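Local coordinates for adhesion G-protein coupled receptor G6 (Danio rerio, PDB 6V55) that acts as an adhesion G-protein-coupled receptor linked to myelination, whose calcium-binding extracellular region probably mediates cell adhesion, at residues E53-G57 and C58-R62; N516-D519 and V520-L524; N530-S533 and K534-T538; T563-S566 and N567-S571. All coordinates share one frame; numbering follows the deposited sequence.

Interaction 1: E53-G57 and C58-R62; sequences EEAQG and CIYDR. With CA (calcium ion), chain C; NAG (2-acetamido-2-deoxy-beta-D-glucopyranose), chain N.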
loop_
_atom_site.group_PDB
_atom_site.type_symbol
_atom_site.label_atom_id
_atom_site.label_comp_id
_atom_site.label_asym_id
_atom_site.label_seq_id
_atom_site.Cartn_x
_atom_site.Cartn_y
_atom_site.Cartn_z
ATOM N N GLU A 53 5.640 2.568 -10.045
ATOM C CA GLU A 53 5.942 1.963 -11.338
ATOM C C GLU A 53 4.640 1.567 -12.024
ATOM O O GLU A 53 3.808 0.879 -11.428
ATOM C CB GLU A 53 6.838 0.747 -11.136
ATOM C CG GLU A 53 7.017 -0.080 -12.366
ATOM C CD GLU A 53 7.860 -1.337 -12.143
ATOM O OE1 GLU A 53 8.001 -1.800 -10.990
ATOM O OE2 GLU A 53 8.384 -1.881 -13.142
ATOM N N GLU A 54 4.420 2.046 -13.241
ATOM C CA GLU A 54 3.154 1.755 -13.896
ATOM C C GLU A 54 3.189 0.387 -14.577
ATOM O O GLU A 54 4.241 -0.065 -15.041
ATOM C CB GLU A 54 2.787 2.854 -14.897
ATOM C CG GLU A 54 1.249 2.973 -15.097
ATOM C CD GLU A 54 0.841 3.986 -16.154
ATOM O OE1 GLU A 54 -0.368 4.328 -16.221
ATOM O OE2 GLU A 54 1.740 4.454 -16.894
ATOM N N ALA A 55 2.035 -0.283 -14.591
ATOM C CA ALA A 55 1.848 -1.549 -15.289
ATOM C C ALA A 55 0.368 -1.748 -15.581
ATOM O O ALA A 55 -0.501 -1.225 -14.875
ATOM C CB ALA A 55 2.360 -2.734 -14.480
ATOM N N GLN A 56 0.095 -2.517 -16.640
ATOM C CA GLN A 56 -1.267 -2.915 -16.981
ATOM C C GLN A 56 -1.800 -3.865 -15.917
ATOM O O GLN A 56 -1.205 -4.914 -15.659
ATOM C CB GLN A 56 -1.300 -3.589 -18.353
ATOM C CG GLN A 56 -1.405 -2.625 -19.531
ATOM C CD GLN A 56 -2.764 -1.945 -19.612
ATOM O OE1 GLN A 56 -3.802 -2.610 -19.684
ATOM N NE2 GLN A 56 -2.764 -0.611 -19.587
ATOM N N GLY A 57 -2.903 -3.486 -15.279
ATOM C CA GLY A 57 -3.414 -4.236 -14.151
ATOM C C GLY A 57 -2.611 -4.086 -12.879
ATOM O O GLY A 57 -2.816 -4.878 -11.945
ATOM N N CYS A 58 -1.705 -3.096 -12.834
ATOM C CA CYS A 58 -0.859 -2.748 -11.684
ATOM C C CYS A 58 -0.040 -3.947 -11.167
ATOM O O CYS A 58 0.185 -4.097 -9.961
ATOM C CB CYS A 58 -1.714 -2.080 -10.590
ATOM S SG CYS A 58 -2.105 -0.267 -10.928
ATOM N N ILE A 59 0.409 -4.810 -12.094
ATOM C CA ILE A 59 0.977 -6.103 -11.717
ATOM C C ILE A 59 2.450 -6.035 -11.353
ATOM O O ILE A 59 3.043 -7.078 -11.032
ATOM C CB ILE A 59 0.797 -7.162 -12.828
ATOM C CG1 ILE A 59 1.652 -6.835 -14.047
ATOM C CG2 ILE A 59 -0.659 -7.291 -13.254
ATOM C CD1 ILE A 59 2.007 -8.068 -14.860
ATOM N N TYR A 60 3.059 -4.846 -11.365
ATOM C CA TYR A 60 4.460 -4.704 -10.964
ATOM C C TYR A 60 4.527 -4.168 -9.536
ATOM O O TYR A 60 4.761 -4.947 -8.608
ATOM C CB TYR A 60 5.226 -3.796 -11.928
ATOM C CG TYR A 60 5.477 -4.389 -13.314
ATOM C CD1 TYR A 60 5.295 -5.739 -13.560
ATOM C CD2 TYR A 60 5.901 -3.582 -14.370
ATOM C CE1 TYR A 60 5.509 -6.271 -14.821
ATOM C CE2 TYR A 60 6.119 -4.106 -15.631
ATOM C CZ TYR A 60 5.927 -5.447 -15.845
ATOM O OH TYR A 60 6.158 -5.988 -17.092
ATOM N N ASP A 61 4.330 -2.864 -9.328
ATOM C CA ASP A 61 4.159 -2.321 -7.988
ATOM C C ASP A 61 2.734 -1.831 -7.858
ATOM O O ASP A 61 2.234 -1.161 -8.760
ATOM C CB ASP A 61 5.092 -1.142 -7.701
ATOM C CG ASP A 61 6.547 -1.441 -8.011
ATOM O OD1 ASP A 61 6.877 -2.633 -8.139
ATOM O OD2 ASP A 61 7.353 -0.484 -8.129
ATOM N N ARG A 62 2.080 -2.114 -6.733
ATOM C CA ARG A 62 0.710 -1.647 -6.544
ATOM C C ARG A 62 0.496 -1.206 -5.103
ATOM O O ARG A 62 1.160 -1.688 -4.183
ATOM C CB ARG A 62 -0.326 -2.724 -6.925
ATOM C CG ARG A 62 -0.284 -3.975 -6.083
ATOM C CD ARG A 62 -1.506 -4.874 -6.332
ATOM N NE ARG A 62 -1.595 -5.337 -7.716
ATOM C CZ ARG A 62 -2.284 -6.404 -8.131
ATOM N NH1 ARG A 62 -2.976 -7.162 -7.273
ATOM N NH2 ARG A 62 -2.268 -6.718 -9.426
HETATM CA CA CA C . 9.235 -2.304 -8.935
HETATM C C1 NAG N . 0.945 -9.545 -19.103
HETATM C C2 NAG N . 0.613 -9.655 -20.605
HETATM C C3 NAG N . -0.154 -8.405 -21.085
HETATM C C4 NAG N . -1.357 -8.081 -20.198
HETATM C C5 NAG N . -0.984 -8.055 -18.711
HETATM C C6 NAG N . -2.201 -7.956 -17.813
HETATM C C7 NAG N . 2.313 -11.058 -21.704
HETATM C C8 NAG N . 3.559 -11.065 -22.540
HETATM N N2 NAG N . 1.819 -9.851 -21.398
HETATM O O3 NAG N . -0.610 -8.626 -22.418
HETATM O O4 NAG N . -1.916 -6.818 -20.561
HETATM O O5 NAG N . -0.287 -9.261 -18.342
HETATM O O6 NAG N . -1.895 -8.148 -16.438
HETATM O O7 NAG N . 1.786 -12.101 -21.307
HETATM O O HOH W 1 2.524 -1.923 -11.029
HETATM O O HOH W 2 10.540 -2.680 -6.766
#
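The calcium site of the CUB domain is built partly by this loop, where Glu53 and Asp61 converge on one calcium ion. Glu53 binds it through OE1 alone, whereas Asp61 chelates it with both oxygens, OD1 at 2.5 Å and OD2 at 2.7 Å. The two carboxylate planes stand 75° apart, and their like charges are probably balanced by the metal they share. Asp98, Ser100 and Val101 complete the protein's share of the site; Asp61 OD2 is also hydrogen-bonded to Tyr25, and Glu53 OE2 forms a salt bridge with Lys477. With CG anti to the backbone N and an extended chain beyond, Glu53 reaches past Tyr60, its OE2 lying 3.3 Å from Tyr60 CD2. The methyl of Ala55 sits over a face of the Tyr60 ring, 4.0 Å from CB to the centroid and 27° off the ring normal, a CH-pi contact. Between these residues the chain turns tightly: Cys58 N donates to Ala55 O at 3.0 Å, and Gly57 has positive phi. The guanidinium of Arg62 braces the turn at the end of the loop away from the metal: NE gives Cys58 O a nearly straight hydrogen bond of 3.1 Å, 167° at the hydrogen.

Interaction 2: N516-D519 and V520-L524; sequences NAMD and VAVQL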
loop_
_atom_site.group_PDB
_atom_site.type_symbol
_atom_site.label_atom_id
_atom_site.label_comp_id
_atom_site.label_asym_id
_atom_site.label_seq_id
_atom_site.Cartn_x
_atom_site.Cartn_y
_atom_site.Cartn_z
ATOM N N ASN A 516 19.770 -6.161 -27.726
ATOM C CA ASN A 516 19.209 -6.313 -26.393
ATOM C C ASN A 516 20.226 -6.106 -25.267
ATOM O O ASN A 516 19.845 -6.267 -24.103
ATOM C CB ASN A 516 18.496 -7.669 -26.272
ATOM C CG ASN A 516 19.423 -8.818 -25.946
ATOM O OD1 ASN A 516 20.509 -8.927 -26.495
ATOM N ND2 ASN A 516 18.967 -9.718 -25.078
ATOM N N ALA A 517 21.488 -5.723 -25.582
ATOM C CA ALA A 517 22.542 -5.600 -24.566
ATOM C C ALA A 517 22.257 -4.482 -23.570
ATOM O O ALA A 517 22.515 -4.638 -22.366
ATOM C CB ALA A 517 23.900 -5.339 -25.208
ATOM N N MET A 518 21.731 -3.352 -24.056
ATOM C CA MET A 518 21.355 -2.255 -23.171
ATOM C C MET A 518 20.201 -2.638 -22.255
ATOM O O MET A 518 20.177 -2.219 -21.095
ATOM C CB MET A 518 20.994 -1.024 -24.001
ATOM C CG MET A 518 21.167 0.313 -23.280
ATOM S SD MET A 518 22.631 0.338 -22.234
ATOM C CE MET A 518 22.331 1.677 -21.125
ATOM N N ASP A 519 19.274 -3.475 -22.740
ATOM C CA ASP A 519 18.127 -3.872 -21.932
ATOM C C ASP A 519 18.517 -4.885 -20.859
ATOM O O ASP A 519 18.060 -4.771 -19.714
ATOM C CB ASP A 519 17.026 -4.435 -22.829
ATOM C CG ASP A 519 15.663 -4.457 -22.144
ATOM O OD1 ASP A 519 15.066 -3.357 -21.973
ATOM O OD2 ASP A 519 15.200 -5.578 -21.780
ATOM N N VAL A 520 19.358 -5.868 -21.228
ATOM C CA VAL A 520 19.857 -6.886 -20.300
ATOM C C VAL A 520 20.676 -6.245 -19.178
ATOM O O VAL A 520 20.470 -6.543 -17.994
ATOM C CB VAL A 520 20.694 -7.924 -21.068
ATOM C CG1 VAL A 520 21.488 -8.826 -20.131
ATOM C CG2 VAL A 520 19.837 -8.742 -21.931
ATOM N N ALA A 521 21.585 -5.320 -19.539
ATOM C CA ALA A 521 22.481 -4.705 -18.567
ATOM C C ALA A 521 21.730 -3.832 -17.574
ATOM O O ALA A 521 22.076 -3.829 -16.390
ATOM C CB ALA A 521 23.543 -3.885 -19.282
ATOM N N VAL A 522 20.679 -3.139 -18.035
ATOM C CA VAL A 522 19.846 -2.304 -17.170
ATOM C C VAL A 522 19.090 -3.166 -16.156
ATOM O O VAL A 522 19.069 -2.850 -14.957
ATOM C CB VAL A 522 18.906 -1.445 -18.045
ATOM C CG1 VAL A 522 17.691 -1.022 -17.329
ATOM C CG2 VAL A 522 19.609 -0.199 -18.516
ATOM N N GLN A 523 18.546 -4.315 -16.595
ATOM C CA GLN A 523 17.796 -5.172 -15.676
ATOM C C GLN A 523 18.695 -5.828 -14.632
ATOM O O GLN A 523 18.358 -5.807 -13.444
ATOM C CB GLN A 523 17.002 -6.244 -16.431
ATOM C CG GLN A 523 15.905 -5.773 -17.423
ATOM C CD GLN A 523 15.418 -4.322 -17.247
ATOM O OE1 GLN A 523 14.846 -3.928 -16.212
ATOM N NE2 GLN A 523 15.639 -3.522 -18.289
ATOM N N LEU A 524 19.872 -6.331 -15.050
ATOM C CA LEU A 524 20.828 -6.913 -14.120
ATOM C C LEU A 524 21.377 -5.877 -13.143
ATOM O O LEU A 524 21.622 -6.212 -11.979
ATOM C CB LEU A 524 21.981 -7.555 -14.888
ATOM C CG LEU A 524 21.736 -8.703 -15.871
ATOM C CD1 LEU A 524 23.053 -9.215 -16.432
ATOM C CD2 LEU A 524 20.896 -9.835 -15.294
#
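Asn516 meets Val520 twice at the start of helix 517-527. Its carbonyl O takes the N-H of Val520 at 2.9 Å, almost in line with the C=O bond, and its amide ND2 lies 3.4 Å from Val520 CG2. The amide is itself tied back to the preceding loop, since OD1 accepts a hydrogen bond from Ser513 N. Ala517 then contributes its carbonyl to Ala521 N, the regular i to i+4 bond. Met518 repeats that bond with Val522 N, and its side chain runs along the same surface, bringing CE to 4.2 Å from Val522 CG2. Asp519 ends the segment with a carbonyl gripped by two donors of one residue: Gln523 N at 3.2 Å and Gln523 NE2 at 3.1 Å. The second bond is the more bent, 140° at the hydrogen, and Asp519 O lies 25° out of the amide plane. It depends on a fold in the glutamine: a chi2 of -18°, near eclipsed and so probably strained, swings the amide back over the preceding turn. Its NE2 stops 3.7 Å from Asp519 OD1, too far to count as bonded. With a leucine in place of Gln523, Asp519 O would probably keep its backbone donor, Gln523 N, but lose the second N-H that now grips it. Around the helix, Met518 and Ala521 pack on Thr560 of helix 555-568, Val520 and Ala521 on Leu547 of helix 534-550, and Gln523 faces Tyr476 in a loop.

Interaction 3: N530-S533 and K534-T538; sequences NGLS and KEELT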
loop_
_atom_site.group_PDB
_atom_site.type_symbol
_atom_site.label_atom_id
_atom_site.label_comp_id
_atom_site.label_asym_id
_atom_site.label_seq_id
_atom_site.Cartn_x
_atom_site.Cartn_y
_atom_site.Cartn_z
ATOM N N ASN A 530 20.015 -5.238 -4.608
ATOM C CA ASN A 530 19.310 -6.047 -3.627
ATOM C C ASN A 530 20.243 -7.077 -3.002
ATOM O O ASN A 530 21.341 -7.354 -3.501
ATOM C CB ASN A 530 18.127 -6.793 -4.254
ATOM C CG ASN A 530 17.286 -5.925 -5.190
ATOM O OD1 ASN A 530 17.369 -4.688 -5.180
ATOM N ND2 ASN A 530 16.444 -6.583 -5.991
ATOM N N GLY A 531 19.777 -7.655 -1.896
ATOM C CA GLY A 531 20.492 -8.738 -1.259
ATOM C C GLY A 531 20.396 -9.970 -2.127
ATOM O O GLY A 531 19.349 -10.619 -2.177
ATOM N N LEU A 532 21.461 -10.268 -2.862
ATOM C CA LEU A 532 21.473 -11.407 -3.767
ATOM C C LEU A 532 22.119 -12.612 -3.107
ATOM O O LEU A 532 22.959 -12.486 -2.212
ATOM C CB LEU A 532 22.214 -11.084 -5.070
ATOM C CG LEU A 532 21.466 -10.251 -6.117
ATOM C CD1 LEU A 532 22.154 -10.347 -7.482
ATOM C CD2 LEU A 532 20.001 -10.685 -6.211
ATOM N N SER A 533 21.720 -13.789 -3.566
ATOM C CA SER A 533 22.441 -14.990 -3.191
ATOM C C SER A 533 23.778 -15.023 -3.913
ATOM O O SER A 533 23.988 -14.330 -4.917
ATOM C CB SER A 533 21.643 -16.240 -3.542
ATOM O OG SER A 533 21.513 -16.373 -4.946
ATOM N N LYS A 534 24.689 -15.859 -3.394
ATOM C CA LYS A 534 25.969 -16.056 -4.056
ATOM C C LYS A 534 25.794 -16.775 -5.387
ATOM O O LYS A 534 26.544 -16.495 -6.322
ATOM C CB LYS A 534 26.946 -16.792 -3.121
ATOM C CG LYS A 534 26.993 -18.319 -3.170
ATOM C CD LYS A 534 28.354 -18.886 -2.743
ATOM C CE LYS A 534 29.460 -18.545 -3.744
ATOM N NZ LYS A 534 29.205 -19.070 -5.126
ATOM N N GLU A 535 24.751 -17.594 -5.536
ATOM C CA GLU A 535 24.539 -18.270 -6.805
ATOM C C GLU A 535 23.896 -17.362 -7.842
ATOM O O GLU A 535 24.158 -17.544 -9.031
ATOM C CB GLU A 535 23.714 -19.547 -6.618
ATOM C CG GLU A 535 24.279 -20.530 -5.569
ATOM C CD GLU A 535 23.744 -20.291 -4.153
ATOM O OE1 GLU A 535 24.395 -20.753 -3.182
ATOM O OE2 GLU A 535 22.663 -19.657 -4.023
ATOM N N GLU A 536 23.084 -16.375 -7.431
ATOM C CA GLU A 536 22.565 -15.402 -8.396
ATOM C C GLU A 536 23.661 -14.463 -8.868
ATOM O O GLU A 536 23.673 -14.054 -10.036
ATOM C CB GLU A 536 21.443 -14.581 -7.781
ATOM C CG GLU A 536 20.054 -15.021 -8.179
ATOM C CD GLU A 536 19.006 -14.680 -7.123
ATOM O OE1 GLU A 536 19.346 -13.947 -6.157
ATOM O OE2 GLU A 536 17.859 -15.192 -7.241
ATOM N N LEU A 537 24.601 -14.150 -7.979
ATOM C CA LEU A 537 25.657 -13.194 -8.274
ATOM C C LEU A 537 26.638 -13.723 -9.319
ATOM O O LEU A 537 27.059 -12.966 -10.203
ATOM C CB LEU A 537 26.375 -12.847 -6.981
ATOM C CG LEU A 537 27.267 -11.634 -7.064
ATOM C CD1 LEU A 537 26.875 -10.723 -5.951
ATOM C CD2 LEU A 537 28.713 -12.038 -6.939
ATOM N N THR A 538 27.010 -15.014 -9.253
ATOM C CA THR A 538 27.880 -15.539 -10.307
ATOM C C THR A 538 27.123 -15.731 -11.625
ATOM O O THR A 538 27.754 -15.727 -12.689
ATOM C CB THR A 538 28.600 -16.849 -9.888
ATOM O OG1 THR A 538 27.767 -17.997 -10.108
ATOM C CG2 THR A 538 29.057 -16.811 -8.419
#
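Glu536 lies against Ser533, the N-cap of helix 534-550, and can be followed outward along that contact. Its CB is 3.4 Å from Ser533 OG, and CG and CD continue past the same oxygen, so that the chain runs alongside the serine hydroxyl. At the tip the carboxylate divides its work. OE1 touches the Leu532 methyl CD2 at 3.3 Å and receives a weak hydrogen bond of 3.5 Å from Ser533 OG, while OE2 is hydrogen-bonded to NE2 of His457. The Leu532 and Glu536 side chains cross at about a right angle. Chi1 of Glu536 is -101°, off the usual staggered values, and the chain beyond is extended, which carries the carboxylate back toward the loop before the helix. The capping bond itself runs from Glu536 N to Ser533 OG, 2.9 Å long and 153° at the hydrogen. Ser533 OG stands between its own backbone N and carbonyl carbon (chi1 66°), which turns it toward the first turn. Ser533 O accepts from Leu537 N at 3.1 Å, the first regular helical bond. Were Ser533 an alanine, Glu536 N would probably be left without its capping acceptor and OE1 without its weak donor. Two glutamates in this first turn, Glu535 and Glu536, would probably suit the positive end of the helix dipole. Lys534 and Leu537 turn toward helix 573-593, packing on Ala575 and Ala579, whereas Glu536 leans on the loop residues Phe474 and Ile507.

Interaction 4: T563-S566 and N567-S571; sequences TIIS and NVMVS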
loop_
_atom_site.group_PDB
_atom_site.type_symbol
_atom_site.label_atom_id
_atom_site.label_comp_id
_atom_site.label_asym_id
_atom_site.label_seq_id
_atom_site.Cartn_x
_atom_site.Cartn_y
_atom_site.Cartn_z
ATOM N N THR A 563 28.276 -0.432 -12.963
ATOM C CA THR A 563 27.555 -0.447 -11.716
ATOM C C THR A 563 26.946 -1.797 -11.395
ATOM O O THR A 563 26.507 -1.981 -10.253
ATOM C CB THR A 563 26.503 0.652 -11.717
ATOM O OG1 THR A 563 25.500 0.373 -12.699
ATOM C CG2 THR A 563 27.167 1.965 -12.068
ATOM N N ILE A 564 26.879 -2.727 -12.356
ATOM C CA ILE A 564 26.709 -4.129 -11.980
ATOM C C ILE A 564 27.885 -4.562 -11.124
ATOM O O ILE A 564 27.694 -5.020 -9.995
ATOM C CB ILE A 564 26.533 -5.025 -13.217
ATOM C CG1 ILE A 564 25.292 -4.543 -13.951
ATOM C CG2 ILE A 564 26.330 -6.441 -12.796
ATOM C CD1 ILE A 564 25.103 -5.042 -15.372
ATOM N N ILE A 565 29.105 -4.252 -11.576
ATOM C CA ILE A 565 30.331 -4.680 -10.892
ATOM C C ILE A 565 30.548 -3.911 -9.581
ATOM O O ILE A 565 31.025 -4.484 -8.592
ATOM C CB ILE A 565 31.529 -4.543 -11.858
ATOM C CG1 ILE A 565 31.211 -5.216 -13.208
ATOM C CG2 ILE A 565 32.779 -5.162 -11.274
ATOM C CD1 ILE A 565 31.094 -6.741 -13.181
ATOM N N SER A 566 30.162 -2.630 -9.534
ATOM C CA SER A 566 30.214 -1.864 -8.287
ATOM C C SER A 566 29.252 -2.407 -7.235
ATOM O O SER A 566 29.589 -2.434 -6.043
ATOM C CB SER A 566 29.874 -0.405 -8.552
ATOM O OG SER A 566 29.929 0.371 -7.364
ATOM N N ASN A 567 28.067 -2.860 -7.664
ATOM C CA ASN A 567 27.118 -3.446 -6.734
ATOM C C ASN A 567 27.554 -4.826 -6.267
ATOM O O ASN A 567 27.247 -5.216 -5.135
ATOM C CB ASN A 567 25.763 -3.579 -7.385
ATOM C CG ASN A 567 25.049 -2.284 -7.540
ATOM O OD1 ASN A 567 25.513 -1.243 -7.081
ATOM N ND2 ASN A 567 23.926 -2.325 -8.252
ATOM N N VAL A 568 28.255 -5.600 -7.107
ATOM C CA VAL A 568 28.772 -6.863 -6.579
ATOM C C VAL A 568 29.982 -6.633 -5.689
ATOM O O VAL A 568 30.316 -7.508 -4.898
ATOM C CB VAL A 568 29.116 -7.932 -7.641
ATOM C CG1 VAL A 568 28.048 -8.012 -8.726
ATOM C CG2 VAL A 568 30.498 -7.772 -8.230
ATOM N N MET A 569 30.600 -5.453 -5.726
ATOM C CA MET A 569 31.670 -5.174 -4.781
ATOM C C MET A 569 31.180 -4.909 -3.364
ATOM O O MET A 569 31.996 -4.943 -2.443
ATOM C CB MET A 569 32.467 -3.975 -5.236
ATOM C CG MET A 569 33.460 -4.301 -6.272
ATOM S SD MET A 569 34.356 -2.827 -6.746
ATOM C CE MET A 569 34.031 -3.051 -8.472
ATOM N N VAL A 570 29.894 -4.612 -3.155
ATOM C CA VAL A 570 29.427 -4.391 -1.789
ATOM C C VAL A 570 28.709 -5.636 -1.297
ATOM O O VAL A 570 28.100 -5.625 -0.220
ATOM C CB VAL A 570 28.526 -3.148 -1.649
ATOM C CG1 VAL A 570 29.317 -1.898 -1.927
ATOM C CG2 VAL A 570 27.333 -3.214 -2.550
ATOM N N SER A 571 28.814 -6.732 -2.048
ATOM C CA SER A 571 28.274 -8.004 -1.594
ATOM C C SER A 571 29.200 -8.606 -0.552
ATOM O O SER A 571 30.273 -8.069 -0.254
ATOM C CB SER A 571 28.093 -8.950 -2.772
ATOM O OG SER A 571 26.984 -8.506 -3.525
#
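The side-chain amide of Asn567 is the flat group here, and the carbonyl oxygen of Thr563 lies over one of its faces. That oxygen is 3.1 Å from Asn567 CG and only slightly farther from ND2, at 3.3 Å, and from OD1; such near-equal distances place it above the plane, almost directly over the central carbon. An oxygen so placed cannot take the amide N-H, and no hydrogen bond forms there. The torsion that sets the amide on the carbonyl is a chi1 of -74°, which puts CG beside the backbone N. Thr563 O does accept the backbone N-H of Asn567, the donor standing well above the Thr563 carbonyl plane (51° out of it). One residue on, Val568 N meets Ile564 O at 3.0 Å in the carbonyl plane, and its CG1 rests 3.3 Å from the same oxygen. At Met569 the pattern changes: its N-H is shared weakly between Ile565 O, at 3.1 Å, and Ser566 O, at 3.2 Å. The methionine chain bends at chi3 and brings CE to 3.7 Å from Ile565 CG2, while CE also lies close to Ile565 O. Beyond the segments, Ser566 OG accepts from Asn607 N, Ile564 packs on Val540 and Val544 of helix 534-550, and Ile565 packs on helix 573-593. Sharing of one N-H between i-3 and i-4 carbonyls, with a type I beta turn at Val568-Ser571, is characteristic of a helix unwinding at its C-terminal end; in this receptor it closes helix 555-568 of a helical bundle that is probably subdomain A of the GAIN domain.

In the fold
Interaction 1 stands apart, in a CUB-domain loop where metal coordination and charge dominate; its centre is about 21 Å from that of interaction 2. The other three belong to one helical bundle and show a helix start and first turns (interaction 2), an N-cap (interaction 3) and a helix end (interaction 4). Interaction 4 is buried and touches both others: Ile564 CD1 lies 3.4 Å from Ala521 O, and Leu537 CD1 is 4.0 Å from Val568 CB. Interaction 3 is a surface contact, where polar groups cap the start of a helix, whereas interaction 2 is partly buried, with apolar residues turned to the bundle and Asp519 and Gln523 lying toward loops.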